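Local coordinates for single-stranded DNA-binding protein WHY1, chloroplastic (Arabidopsis thaliana, PDB 4KOO), which binds single-stranded DNA, guarding plastid genome stability against illegitimate recombination in chloroplasts and limiting telomerase action at chromosome ends in the nucleus, at residues K17-L22 against A52-V57; R84-F89 against V109-D114. All blocks are in the same frame, centred on the assembly; numbering follows the deposited sequence.

Contact 1: residues K17-L22 against A52-V57; sequences KGKAAL and APSAGV
A21 and A52 form an antiparallel hydrogen-bonded pair: A21 N donates to A52 O at 2.9 Å, and A52 N donates back to A21 O with an N-H...O angle of 159°. The next pair outward, A20 with P53, is non-hydrogen-bonded, and there A20 CA lies 3.2 Å from A52 O in a CA-H...O contact. One step further on, where K19 and S54 are already loop, S54 N still donates to K19 O at 2.9 Å, from above the carbonyl plane. This is the open end of the hairpin of strands 20-33 and 39-53; residues 17-22 are, by similarity to relatives, required for single-stranded DNA binding in the Whirly family. The two methyls of A21 and A52 share one face of the sheet, where W62 covers both, while A20 and P53 turn to the other, against I135. S54 carries the side-chain part. Its OG stands between the backbone N and the carbonyl carbon (chi1 56°), where it gives a weak bond to K19 O and takes a weak one from K19 NZ at 3.3 Å. The K19 chain, bent at chi2 and chi3, curls so that its far end meets S54 OG, with CE at 3.3 Å.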
loop_
_atom_site.group_PDB
_atom_site.type_symbol
_atom_site.label_atom_id
_atom_site.label_comp_id
_atom_site.label_asym_id
_atom_site.label_seq_id
_atom_site.Cartn_x
_atom_site.Cartn_y
_atom_site.Cartn_z
ATOM N N LYS A 17 -8.846 15.842 22.318
ATOM C CA LYS A 17 -10.225 15.695 22.818
ATOM C C LYS A 17 -10.445 16.544 24.084
ATOM O O LYS A 17 -9.577 17.322 24.475
ATOM C CB LYS A 17 -10.566 14.217 23.040
ATOM C CG LYS A 17 -10.560 13.420 21.745
ATOM C CD LYS A 17 -11.768 13.834 20.873
ATOM C CE LYS A 17 -11.677 13.301 19.451
ATOM N NZ LYS A 17 -11.634 11.873 19.414
ATOM N N GLY A 18 -11.617 16.406 24.685
ATOM C CA GLY A 18 -12.043 17.260 25.780
ATOM C C GLY A 18 -11.148 17.193 26.997
ATOM O O GLY A 18 -10.815 18.217 27.584
ATOM N N LYS A 19 -10.736 15.987 27.363
ATOM C CA LYS A 19 -9.947 15.793 28.571
ATOM C C LYS A 19 -8.523 15.301 28.349
ATOM O O LYS A 19 -7.767 15.178 29.293
ATOM C CB LYS A 19 -10.692 14.836 29.497
ATOM C CG LYS A 19 -12.072 15.345 29.878
ATOM C CD LYS A 19 -11.999 16.711 30.588
ATOM C CE LYS A 19 -11.005 16.705 31.770
ATOM N NZ LYS A 19 -10.913 18.012 32.514
ATOM N N ALA A 20 -8.142 15.044 27.103
ATOM C CA ALA A 20 -6.852 14.437 26.830
ATOM C C ALA A 20 -6.484 14.601 25.362
ATOM O O ALA A 20 -7.363 14.784 24.513
ATOM C CB ALA A 20 -6.856 12.932 27.208
ATOM N N ALA A 21 -5.179 14.541 25.108
ATOM C CA ALA A 21 -4.627 14.555 23.770
ATOM C C ALA A 21 -3.698 13.348 23.577
ATOM O O ALA A 21 -3.040 12.898 24.523
ATOM C CB ALA A 21 -3.862 15.856 23.542
ATOM N N LEU A 22 -3.635 12.867 22.338
ATOM C CA LEU A 22 -2.727 11.796 21.916
ATOM C C LEU A 22 -1.905 12.259 20.708
ATOM O O LEU A 22 -2.455 12.742 19.736
ATOM C CB LEU A 22 -3.543 10.569 21.508
ATOM C CG LEU A 22 -2.729 9.419 20.924
ATOM C CD1 LEU A 22 -1.641 8.947 21.927
ATOM C CD2 LEU A 22 -3.658 8.278 20.521
ATOM N N ALA A 52 -1.484 13.217 26.987
ATOM C CA ALA A 52 -1.434 14.325 27.933
ATOM C C ALA A 52 -2.825 14.759 28.397
ATOM O O ALA A 52 -3.809 14.714 27.641
ATOM C CB ALA A 52 -0.684 15.498 27.317
ATOM N N PRO A 53 -2.925 15.181 29.673
ATOM C CA PRO A 53 -4.212 15.621 30.212
ATOM C C PRO A 53 -4.549 17.045 29.793
ATOM O O PRO A 53 -3.634 17.835 29.575
ATOM C CB PRO A 53 -3.976 15.584 31.716
ATOM C CG PRO A 53 -2.557 15.878 31.850
ATOM C CD PRO A 53 -1.868 15.201 30.701
ATOM N N SER A 54 -5.833 17.352 29.671
ATOM C CA SER A 54 -6.254 18.728 29.424
ATOM C C SER A 54 -5.871 19.636 30.585
ATOM O O SER A 54 -5.895 19.217 31.748
ATOM C CB SER A 54 -7.761 18.807 29.241
ATOM O OG SER A 54 -8.452 18.270 30.350
ATOM N N ALA A 55 -5.514 20.868 30.233
ATOM C CA ALA A 55 -5.290 21.956 31.171
ATOM C C ALA A 55 -5.993 23.202 30.614
ATOM O O ALA A 55 -5.346 24.140 30.173
ATOM C CB ALA A 55 -3.796 22.219 31.322
ATOM N N GLY A 56 -7.318 23.191 30.608
ATOM C CA GLY A 56 -8.081 24.285 30.037
ATOM C C GLY A 56 -8.678 23.939 28.687
ATOM O O GLY A 56 -8.571 22.798 28.219
ATOM N N VAL A 57 -9.317 24.925 28.059
ATOM C CA VAL A 57 -9.938 24.716 26.756
ATOM C C VAL A 57 -8.874 24.393 25.718
ATOM O O VAL A 57 -7.977 25.198 25.452
ATOM C CB VAL A 57 -10.761 25.944 26.292
ATOM C CG1 VAL A 57 -9.876 27.189 26.157
ATOM C CG2 VAL A 57 -11.470 25.639 24.975
#

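Contact 2: residues R84-F89 against V109-D114; sequences RESCEF and VEPLPD
A surface contact at the open end of the hairpin of strands 87-91 and 103-111 begins where C87 pairs with V109; strand 87-91 is one of the two outer strands of its sheet within the chain. The pairing is antiparallel and hydrogen-bonded in both directions, with C87 N 2.9 Å from V109 O and a nearly straight return bond from V109 N to C87 O (177°). On the face that carries both side chains C87 SG rests 3.9 Å from V109 CB; helix 72-79 touches the cysteine and F120 the valine. Toward the loops, side chains take over. P111 lies against one face of the R84 guanidinium, its CB 3.6 Å from the group's plane and over the centre, while CG approaches R84 O. R84 NH1 comes within 2.7 Å of L112 O near the guanidinium plane, yet the angle is too poor for a hydrogen bond. E110 CG, anti to its own carbonyl carbon (chi1 -58°), is set beside S86 OG at 3.6 Å. Two waters tie the E110 carboxylate across: one joins OE2 to C87 O, the other links OE1, weakly, with S86 OG. An alanine at E110 would probably leave both waters with one mate fewer and uncover S86 OG where CG had packed. C87 O accepts from both V109 N and a water, and the glutamate is coupled to the facing strand through solvent, a linkage likely to be softer than the direct backbone bonds beside it.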
loop_
_atom_site.group_PDB
_atom_site.type_symbol
_atom_site.label_atom_id
_atom_site.label_comp_id
_atom_site.label_asym_id
_atom_site.label_seq_id
_atom_site.Cartn_x
_atom_site.Cartn_y
_atom_site.Cartn_z
ATOM N N ARG A 84 -14.400 -5.245 16.378
ATOM C CA ARG A 84 -14.717 -4.850 17.749
ATOM C C ARG A 84 -13.970 -5.721 18.743
ATOM O O ARG A 84 -14.433 -5.959 19.875
ATOM C CB ARG A 84 -16.221 -4.944 18.025
ATOM C CG ARG A 84 -17.049 -3.833 17.351
ATOM C CD ARG A 84 -18.461 -3.815 17.941
ATOM N NE ARG A 84 -18.755 -2.678 18.837
ATOM C CZ ARG A 84 -18.646 -2.665 20.172
ATOM N NH1 ARG A 84 -18.981 -1.566 20.823
ATOM N NH2 ARG A 84 -18.198 -3.715 20.878
ATOM N N GLU A 85 -12.797 -6.177 18.331
ATOM C CA GLU A 85 -11.912 -6.909 19.218
ATOM C C GLU A 85 -11.116 -5.987 20.150
ATOM O O GLU A 85 -10.613 -4.952 19.729
ATOM C CB GLU A 85 -10.954 -7.785 18.379
ATOM C CG GLU A 85 -10.081 -8.721 19.198
ATOM C CD GLU A 85 -9.224 -9.617 18.372
ATOM O OE1 GLU A 85 -9.285 -9.489 17.130
ATOM O OE2 GLU A 85 -8.433 -10.419 18.962
ATOM N N SER A 86 -10.964 -6.395 21.405
ATOM C CA SER A 86 -10.142 -5.657 22.354
ATOM C C SER A 86 -8.700 -6.146 22.361
ATOM O O SER A 86 -8.399 -7.276 21.969
ATOM C CB SER A 86 -10.731 -5.774 23.761
ATOM O OG SER A 86 -12.064 -5.271 23.773
ATOM N N CYS A 87 -7.796 -5.279 22.776
ATOM C CA CYS A 87 -6.432 -5.724 23.015
ATOM C C CYS A 87 -5.814 -4.919 24.153
ATOM O O CYS A 87 -6.310 -3.861 24.562
ATOM C CB CYS A 87 -5.558 -5.710 21.761
ATOM S SG CYS A 87 -5.211 -4.129 21.014
ATOM N N GLU A 88 -4.736 -5.464 24.672
ATOM C CA GLU A 88 -4.102 -4.907 25.840
ATOM C C GLU A 88 -2.624 -5.263 25.770
ATOM O O GLU A 88 -2.293 -6.403 25.406
ATOM C CB GLU A 88 -4.769 -5.524 27.059
ATOM C CG GLU A 88 -4.387 -4.897 28.354
ATOM C CD GLU A 88 -5.230 -5.433 29.496
ATOM O OE1 GLU A 88 -5.650 -6.618 29.432
ATOM O OE2 GLU A 88 -5.476 -4.653 30.428
ATOM N N PHE A 89 -1.759 -4.295 26.069
ATOM C CA PHE A 89 -0.334 -4.487 26.063
ATOM C C PHE A 89 0.286 -4.076 27.387
ATOM O O PHE A 89 -0.095 -3.045 27.983
ATOM C CB PHE A 89 0.310 -3.627 25.000
ATOM C CG PHE A 89 -0.287 -3.796 23.621
ATOM C CD1 PHE A 89 -0.018 -4.908 22.869
ATOM C CD2 PHE A 89 -1.109 -2.825 23.097
ATOM C CE1 PHE A 89 -0.572 -5.057 21.578
ATOM C CE2 PHE A 89 -1.649 -2.959 21.807
ATOM C CZ PHE A 89 -1.348 -4.070 21.055
ATOM N N VAL A 109 -6.737 -0.904 24.211
ATOM C CA VAL A 109 -7.382 -0.396 23.004
ATOM C C VAL A 109 -8.650 -1.228 22.840
ATOM O O VAL A 109 -8.587 -2.440 22.702
ATOM C CB VAL A 109 -6.491 -0.524 21.750
ATOM C CG1 VAL A 109 -7.210 -0.004 20.545
ATOM C CG2 VAL A 109 -5.183 0.246 21.915
ATOM N N GLU A 110 -9.810 -0.583 22.892
ATOM C CA GLU A 110 -11.073 -1.314 22.877
ATOM C C GLU A 110 -12.130 -0.498 22.177
ATOM O O GLU A 110 -12.072 0.724 22.185
ATOM C CB GLU A 110 -11.580 -1.570 24.295
ATOM C CG GLU A 110 -10.607 -2.334 25.149
ATOM C CD GLU A 110 -11.161 -2.686 26.512
ATOM O OE1 GLU A 110 -12.390 -2.561 26.725
ATOM O OE2 GLU A 110 -10.346 -3.095 27.366
ATOM N N PRO A 111 -13.134 -1.181 21.628
ATOM C CA PRO A 111 -14.282 -0.458 21.077
ATOM C C PRO A 111 -15.018 0.285 22.173
ATOM O O PRO A 111 -15.021 -0.118 23.335
ATOM C CB PRO A 111 -15.154 -1.568 20.467
ATOM C CG PRO A 111 -14.760 -2.812 21.119
ATOM C CD PRO A 111 -13.280 -2.646 21.482
ATOM N N LEU A 112 -15.608 1.412 21.797
ATOM C CA LEU A 112 -16.468 2.149 22.688
ATOM C C LEU A 112 -17.771 1.403 22.899
ATOM O O LEU A 112 -18.303 0.755 21.979
ATOM C CB LEU A 112 -16.782 3.540 22.122
ATOM C CG LEU A 112 -15.626 4.536 22.142
ATOM C CD1 LEU A 112 -15.960 5.799 21.350
ATOM C CD2 LEU A 112 -15.246 4.911 23.566
ATOM N N PRO A 113 -18.304 1.505 24.119
ATOM C CA PRO A 113 -19.610 0.930 24.466
ATOM C C PRO A 113 -20.690 1.426 23.499
ATOM O O PRO A 113 -20.833 2.630 23.298
ATOM C CB PRO A 113 -19.875 1.473 25.884
ATOM C CG PRO A 113 -18.574 1.892 26.400
ATOM C CD PRO A 113 -17.740 2.301 25.219
ATOM N N ASP A 114 -21.415 0.488 22.906
ATOM C CA ASP A 114 -22.471 0.769 21.919
ATOM C C ASP A 114 -22.157 1.921 20.957
ATOM O O ASP A 114 -23.060 2.656 20.557
ATOM C CB ASP A 114 -23.841 0.999 22.599
ATOM C CG ASP A 114 -24.406 -0.273 23.253
ATOM O OD1 ASP A 114 -25.108 -1.086 22.569
ATOM O OD2 ASP A 114 -24.158 -0.435 24.468
HETATM O O HOH W 1 -9.469 -2.370 19.959
HETATM O O HOH W 2 -13.269 -5.249 26.334
HETATM O O HOH W 3 -8.361 -4.437 26.541
#

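How the contacts relate
From the N terminus, strand 9-16 leads into residues 17-22, and contact 1 then closes the excursion through strands 20-33 and 39-53, two neighbouring inner strands of the first antiparallel sheet. The chain next runs through strand 66-70 and helix 72-79 before contact 2 opens at R84; it closes the hairpin of strands 87-91 and 103-111 in the second sheet, whose loop and second strand carry the predicted nuclear localization signal, residues 95-108. The contacts follow in series, neither nested nor crossed. The centres of contact 1 and contact 2 are about 21 Å apart. The nearest atoms of contact 1 and contact 2 are about 8 Å apart. Strand 131-139 of the second sheet touches contact 1, linking the two sheets of the Whirly domain.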